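Side-chain contacts in uncharacterized protein (PDB 4HUJ), which is of unknown function but is probably an oxidoreductase that binds a dinucleotide such as NAD(P) through a Rossmann-type domain: residues G106-D111 with N179-E184; Y26-A31 with S36-R41. One frame throughout, in Å; residues are numbered along the deposited sequence.

Interaction 1 of 2, residues G106-D111 with N179-E184; sequences GQIVVD and NRQVAE
The flat side-chain amide of Gln181 offers one face to Ile108, whose terminal methyl stands almost directly above it. Ile108 CD1 is 3.6 Å from Gln181 CD and about as close to OE1 and NE2, so the methyl meets the broad face of the amide and not its edges. Within 106-111, nothing approaches the opposite face, and no hydrogen bond links the two segments. The methyl also rests on the stem of the glutamine, with Ile108 CD1 3.9 Å from Gln181 CB. It gets there because Ile108 carries CG1 beside its backbone N (chi1 -69°) and the chain then runs on extended to CD1. Gln181 lies at the partly exposed border of an otherwise buried contact.

Helix 176-188 here covers one face of the central sheet of the Rossmann-type fold. Strand 108-111 lies in that sheet between the parallel strands 84-88 and 143-147, and the axes of the strand and helix segments are 9.9 Å apart and make an angle of 65°. Ile108 and Val110, alternate residues of the strand, direct their side chains at the helix, whereas Val109 between them points to the other side, onto Trp104 and Ala142.

Deeper in, three methyls form a compact triangle. Val182 CG2 lies 3.8 Å from Val110 CG2, and 4.0 Å separate Val182 CG2 from Ile108 CG2. The third side is Val110 CG2 to Ile108 CG2, 4.2 Å. Val182 and Ile108 run past each other in opposite directions. Val182 also touches Val145 of the adjoining strand, and Val110 touches Ile86 on the other flank.

Interaction 2 of 2, residues Y26-A31 with S36-R41; sequences YAIIGA and SALAER
Ile28 of strand 26-30 and Leu38 of helix 32-44 meet at an oblique angle inside the first beta-alpha unit of a Rossmann-type fold, where the strand leads through a glycine-rich turn directly into the helix. Gly30 is the first glycine of a GxGxxG pattern completed by Gly32 and Gly35, consistent with dinucleotide binding.

Two branches of Ile28 share the work. The longer one, with CG1 placed beside the backbone N (chi1 -56°), reaches the helix backbone: Ile28 CD1 lies 4.0 Å from Leu38 CB. The same CD1 is 3.9 Å from Ala39 N, a van der Waals approach to the peptide link between the two helix residues. The shorter branch, CG2, meets the end of the leucine, 4.1 Å from Leu38 CD1. Leu38 turns its CG to the side of its own backbone N (chi1 -76°), which carries CD1 to that branch. The leucine therefore covers the isoleucine with both its root and one terminal methyl, and it continues onto Ile86 and Ala88 of the neighbouring strand 84-88. Ala39 bears also on Val63 of helix 61-67, and its methyl CB stands 4.6 Å from Ile28 CD1.

In the fold
Interaction 2 comes first along the chain and is closed before interaction 1 opens. It is local, made within one beta-alpha-beta unit, whereas interaction 1 brings together a strand and a helix with 67 residues between the segments. The centres of interactions 1 and 2 are about 15 Å apart; the nearest atoms of interactions 1 and 2 are about 5 Å apart. Both rest on the same mixed sheet, in which strand 84-88 separates strand 26-30 from strand 108-111. Ile86 of that middle strand is touched by Leu38 and by Val110, so helices 32-44 and 176-188 pack against the same face of the sheet. Interaction 2 belongs to the probable dinucleotide-binding part; interaction 1 ties a later helix to that core.

Interaction 1 of 2, residues G106-D111 with N179-E184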
loop_
_atom_site.group_PDB
_atom_site.type_symbol
_atom_site.label_atom_id
_atom_site.label_comp_id
_atom_site.label_asym_id
_atom_site.label_seq_id
_atom_site.Cartn_x
_atom_site.Cartn_y
_atom_site.Cartn_z
ATOM N N GLY A 106 10.761 -11.496 -7.840
ATOM C CA GLY A 106 9.570 -11.499 -8.686
ATOM C C GLY A 106 8.355 -10.817 -8.081
ATOM O O GLY A 106 7.289 -10.761 -8.703
ATOM N N GLN A 107 8.506 -10.299 -6.866
ATOM C CA GLN A 107 7.393 -9.652 -6.178
ATOM C C GLN A 107 7.580 -8.145 -6.104
ATOM O O GLN A 107 8.707 -7.644 -6.122
ATOM C CB GLN A 107 7.222 -10.212 -4.764
ATOM C CG GLN A 107 6.912 -11.697 -4.703
ATOM C CD GLN A 107 6.729 -12.181 -3.279
ATOM O OE1 GLN A 107 5.669 -11.994 -2.677
ATOM N NE2 GLN A 107 7.760 -12.806 -2.733
ATOM N N ILE A 108 6.454 -7.442 -6.027
ATOM C CA ILE A 108 6.434 -6.007 -5.782
ATOM C C ILE A 108 5.921 -5.798 -4.369
ATOM O O ILE A 108 4.897 -6.367 -3.986
ATOM C CB ILE A 108 5.521 -5.270 -6.788
ATOM C CG1 ILE A 108 6.134 -5.315 -8.189
ATOM C CG2 ILE A 108 5.274 -3.808 -6.357
ATOM C CD1 ILE A 108 5.174 -4.890 -9.288
ATOM N N VAL A 109 6.645 -4.982 -3.603
ATOM C CA VAL A 109 6.207 -4.573 -2.276
ATOM C C VAL A 109 5.845 -3.095 -2.341
ATOM O O VAL A 109 6.642 -2.283 -2.799
ATOM C CB VAL A 109 7.305 -4.838 -1.213
ATOM C CG1 VAL A 109 6.980 -4.148 0.117
ATOM C CG2 VAL A 109 7.468 -6.334 -1.004
ATOM N N VAL A 110 4.628 -2.764 -1.920
ATOM C CA VAL A 110 4.178 -1.375 -1.877
ATOM C C VAL A 110 4.271 -0.873 -0.437
ATOM O O VAL A 110 3.556 -1.360 0.435
ATOM C CB VAL A 110 2.742 -1.234 -2.420
ATOM C CG1 VAL A 110 2.277 0.224 -2.358
ATOM C CG2 VAL A 110 2.675 -1.743 -3.855
ATOM N N ASP A 111 5.169 0.080 -0.191
ATOM C CA ASP A 111 5.301 0.679 1.141
ATOM C C ASP A 111 4.278 1.804 1.309
ATOM O O ASP A 111 4.435 2.884 0.742
ATOM C CB ASP A 111 6.731 1.192 1.352
ATOM C CG ASP A 111 6.941 1.820 2.727
ATOM O OD1 ASP A 111 6.097 1.631 3.633
ATOM O OD2 ASP A 111 7.966 2.502 2.909
ATOM N N ASN A 179 6.674 0.507 -10.814
ATOM C CA ASN A 179 5.870 1.730 -10.739
ATOM C C ASN A 179 4.669 1.666 -11.680
ATOM O O ASN A 179 3.549 1.986 -11.293
ATOM C CB ASN A 179 6.711 2.960 -11.082
ATOM C CG ASN A 179 7.686 3.341 -9.977
ATOM O OD1 ASN A 179 8.023 2.537 -9.110
ATOM N ND2 ASN A 179 8.149 4.582 -10.015
ATOM N N ARG A 180 4.910 1.232 -12.915
ATOM C CA ARG A 180 3.837 1.095 -13.901
ATOM C C ARG A 180 2.731 0.173 -13.406
ATOM O O ARG A 180 1.552 0.510 -13.515
ATOM C CB ARG A 180 4.384 0.582 -15.235
ATOM C CG ARG A 180 3.335 0.494 -16.349
ATOM C CD ARG A 180 3.903 -0.160 -17.614
ATOM N NE ARG A 180 5.200 0.420 -17.981
ATOM C CZ ARG A 180 6.357 -0.244 -17.991
ATOM N NH1 ARG A 180 6.403 -1.533 -17.676
ATOM N NH2 ARG A 180 7.473 0.384 -18.329
ATOM N N GLN A 181 3.126 -0.978 -12.858
ATOM C CA GLN A 181 2.180 -1.989 -12.387
ATOM C C GLN A 181 1.335 -1.448 -11.248
ATOM O O GLN A 181 0.127 -1.682 -11.193
ATOM C CB GLN A 181 2.903 -3.266 -11.953
ATOM C CG GLN A 181 3.497 -4.067 -13.106
ATOM C CD GLN A 181 4.037 -5.411 -12.663
ATOM O OE1 GLN A 181 3.295 -6.256 -12.151
ATOM N NE2 GLN A 181 5.332 -5.623 -12.860
ATOM N N VAL A 182 1.969 -0.708 -10.341
ATOM C CA VAL A 182 1.228 -0.080 -9.246
ATOM C C VAL A 182 0.344 1.070 -9.749
ATOM O O VAL A 182 -0.785 1.237 -9.271
ATOM C CB VAL A 182 2.170 0.364 -8.100
ATOM C CG1 VAL A 182 1.395 1.068 -6.990
ATOM C CG2 VAL A 182 2.910 -0.845 -7.552
ATOM N N ALA A 183 0.836 1.838 -10.725
ATOM C CA ALA A 183 0.011 2.868 -11.370
ATOM C C ALA A 183 -1.232 2.244 -12.010
ATOM O O ALA A 183 -2.326 2.806 -11.933
ATOM C CB ALA A 183 0.812 3.655 -12.407
ATOM N N GLU A 184 -1.046 1.082 -12.631
ATOM C CA GLU A 184 -2.143 0.313 -13.228
ATOM C C GLU A 184 -3.194 -0.063 -12.185
ATOM O O GLU A 184 -4.393 0.076 -12.429
ATOM C CB GLU A 184 -1.602 -0.946 -13.919
ATOM C CG GLU A 184 -1.058 -0.702 -15.325
ATOM C CD GLU A 184 -0.223 -1.862 -15.881
ATOM O OE1 GLU A 184 -0.438 -3.030 -15.485
ATOM O OE2 GLU A 184 0.654 -1.597 -16.736
#

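Interaction 2 of 2, residues Y26-A31 with S36-R41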
loop_
_atom_site.group_PDB
_atom_site.type_symbol
_atom_site.label_atom_id
_atom_site.label_comp_id
_atom_site.label_asym_id
_atom_site.label_seq_id
_atom_site.Cartn_x
_atom_site.Cartn_y
_atom_site.Cartn_z
ATOM N N TYR A 26 -3.048 -9.553 -5.584
ATOM C CA TYR A 26 -2.838 -8.433 -4.664
ATOM C C TYR A 26 -3.109 -8.871 -3.239
ATOM O O TYR A 26 -4.102 -9.546 -2.964
ATOM C CB TYR A 26 -3.750 -7.256 -5.011
ATOM C CG TYR A 26 -3.556 -6.707 -6.402
ATOM C CD1 TYR A 26 -2.484 -5.863 -6.696
ATOM C CD2 TYR A 26 -4.443 -7.033 -7.427
ATOM C CE1 TYR A 26 -2.298 -5.356 -7.980
ATOM C CE2 TYR A 26 -4.268 -6.533 -8.712
ATOM C CZ TYR A 26 -3.198 -5.696 -8.980
ATOM O OH TYR A 26 -3.033 -5.200 -10.253
ATOM N N ALA A 27 -2.218 -8.485 -2.334
ATOM C CA ALA A 27 -2.426 -8.723 -0.920
ATOM C C ALA A 27 -2.363 -7.415 -0.155
ATOM O O ALA A 27 -1.436 -6.625 -0.332
ATOM C CB ALA A 27 -1.399 -9.681 -0.386
ATOM N N ILE A 28 -3.370 -7.191 0.681
ATOM C CA ILE A 28 -3.340 -6.087 1.635
ATOM C C ILE A 28 -2.816 -6.644 2.955
ATOM O O ILE A 28 -3.423 -7.541 3.543
ATOM C CB ILE A 28 -4.737 -5.469 1.825
ATOM C CG1 ILE A 28 -5.308 -5.008 0.478
ATOM C CG2 ILE A 28 -4.692 -4.312 2.857
ATOM C CD1 ILE A 28 -6.832 -4.939 0.440
ATOM N N ILE A 29 -1.660 -6.154 3.389
ATOM C CA ILE A 29 -1.186 -6.433 4.735
ATOM C C ILE A 29 -1.621 -5.203 5.504
ATOM O O ILE A 29 -0.922 -4.184 5.539
ATOM C CB ILE A 29 0.346 -6.647 4.806
ATOM C CG1 ILE A 29 0.827 -7.636 3.724
ATOM C CG2 ILE A 29 0.774 -7.104 6.206
ATOM C CD1 ILE A 29 0.102 -8.988 3.686
ATOM N N GLY A 30 -2.812 -5.296 6.085
ATOM C CA GLY A 30 -3.494 -4.114 6.568
ATOM C C GLY A 30 -4.178 -4.290 7.903
ATOM O O GLY A 30 -4.614 -5.383 8.262
ATOM N N ALA A 31 -4.257 -3.187 8.635
ATOM C CA ALA A 31 -4.947 -3.139 9.905
ATOM C C ALA A 31 -5.537 -1.743 10.036
ATOM O O ALA A 31 -5.170 -0.834 9.278
ATOM C CB ALA A 31 -3.978 -3.433 11.045
ATOM N N SER A 36 -8.974 -1.280 6.028
ATOM C CA SER A 36 -10.382 -1.274 5.639
ATOM C C SER A 36 -10.644 -0.380 4.421
ATOM O O SER A 36 -11.444 -0.735 3.550
ATOM C CB SER A 36 -11.261 -0.855 6.820
ATOM O OG SER A 36 -12.634 -0.862 6.456
ATOM N N ALA A 37 -9.966 0.770 4.355
ATOM C CA ALA A 37 -10.094 1.689 3.211
ATOM C C ALA A 37 -9.673 1.025 1.901
ATOM O O ALA A 37 -10.351 1.148 0.871
ATOM C CB ALA A 37 -9.272 2.956 3.445
ATOM N N LEU A 38 -8.540 0.336 1.946
ATOM C CA LEU A 38 -8.049 -0.404 0.793
ATOM C C LEU A 38 -9.019 -1.516 0.398
ATOM O O LEU A 38 -9.341 -1.662 -0.774
ATOM C CB LEU A 38 -6.648 -0.960 1.060
ATOM C CG LEU A 38 -5.520 0.074 0.981
ATOM C CD1 LEU A 38 -4.236 -0.491 1.580
ATOM C CD2 LEU A 38 -5.310 0.540 -0.471
ATOM N N ALA A 39 -9.493 -2.284 1.378
ATOM C CA ALA A 39 -10.477 -3.337 1.111
ATOM C C ALA A 39 -11.720 -2.762 0.424
ATOM O O ALA A 39 -12.227 -3.346 -0.538
ATOM C CB ALA A 39 -10.852 -4.062 2.399
ATOM N N GLU A 40 -12.185 -1.609 0.905
ATOM C CA GLU A 40 -13.358 -0.937 0.335
ATOM C C GLU A 40 -13.134 -0.540 -1.118
ATOM O O GLU A 40 -14.021 -0.695 -1.967
ATOM C CB GLU A 40 -13.744 0.288 1.171
ATOM C CG GLU A 40 -15.009 1.022 0.674
ATOM C CD GLU A 40 -15.585 1.995 1.693
ATOM O OE1 GLU A 40 -15.040 2.096 2.818
ATOM O OE2 GLU A 40 -16.596 2.659 1.362
ATOM N N ARG A 41 -11.940 -0.032 -1.408
ATOM C CA ARG A 41 -11.624 0.385 -2.765
ATOM C C ARG A 41 -11.486 -0.796 -3.725
ATOM O O ARG A 41 -11.935 -0.715 -4.863
ATOM C CB ARG A 41 -10.374 1.266 -2.785
ATOM C CG ARG A 41 -10.592 2.646 -2.178
ATOM C CD ARG A 41 -11.656 3.410 -2.962
ATOM N NE ARG A 41 -12.935 3.531 -2.262
ATOM C CZ ARG A 41 -14.130 3.491 -2.850
ATOM N NH1 ARG A 41 -14.237 3.253 -4.154
ATOM N NH2 ARG A 41 -15.231 3.651 -2.121
#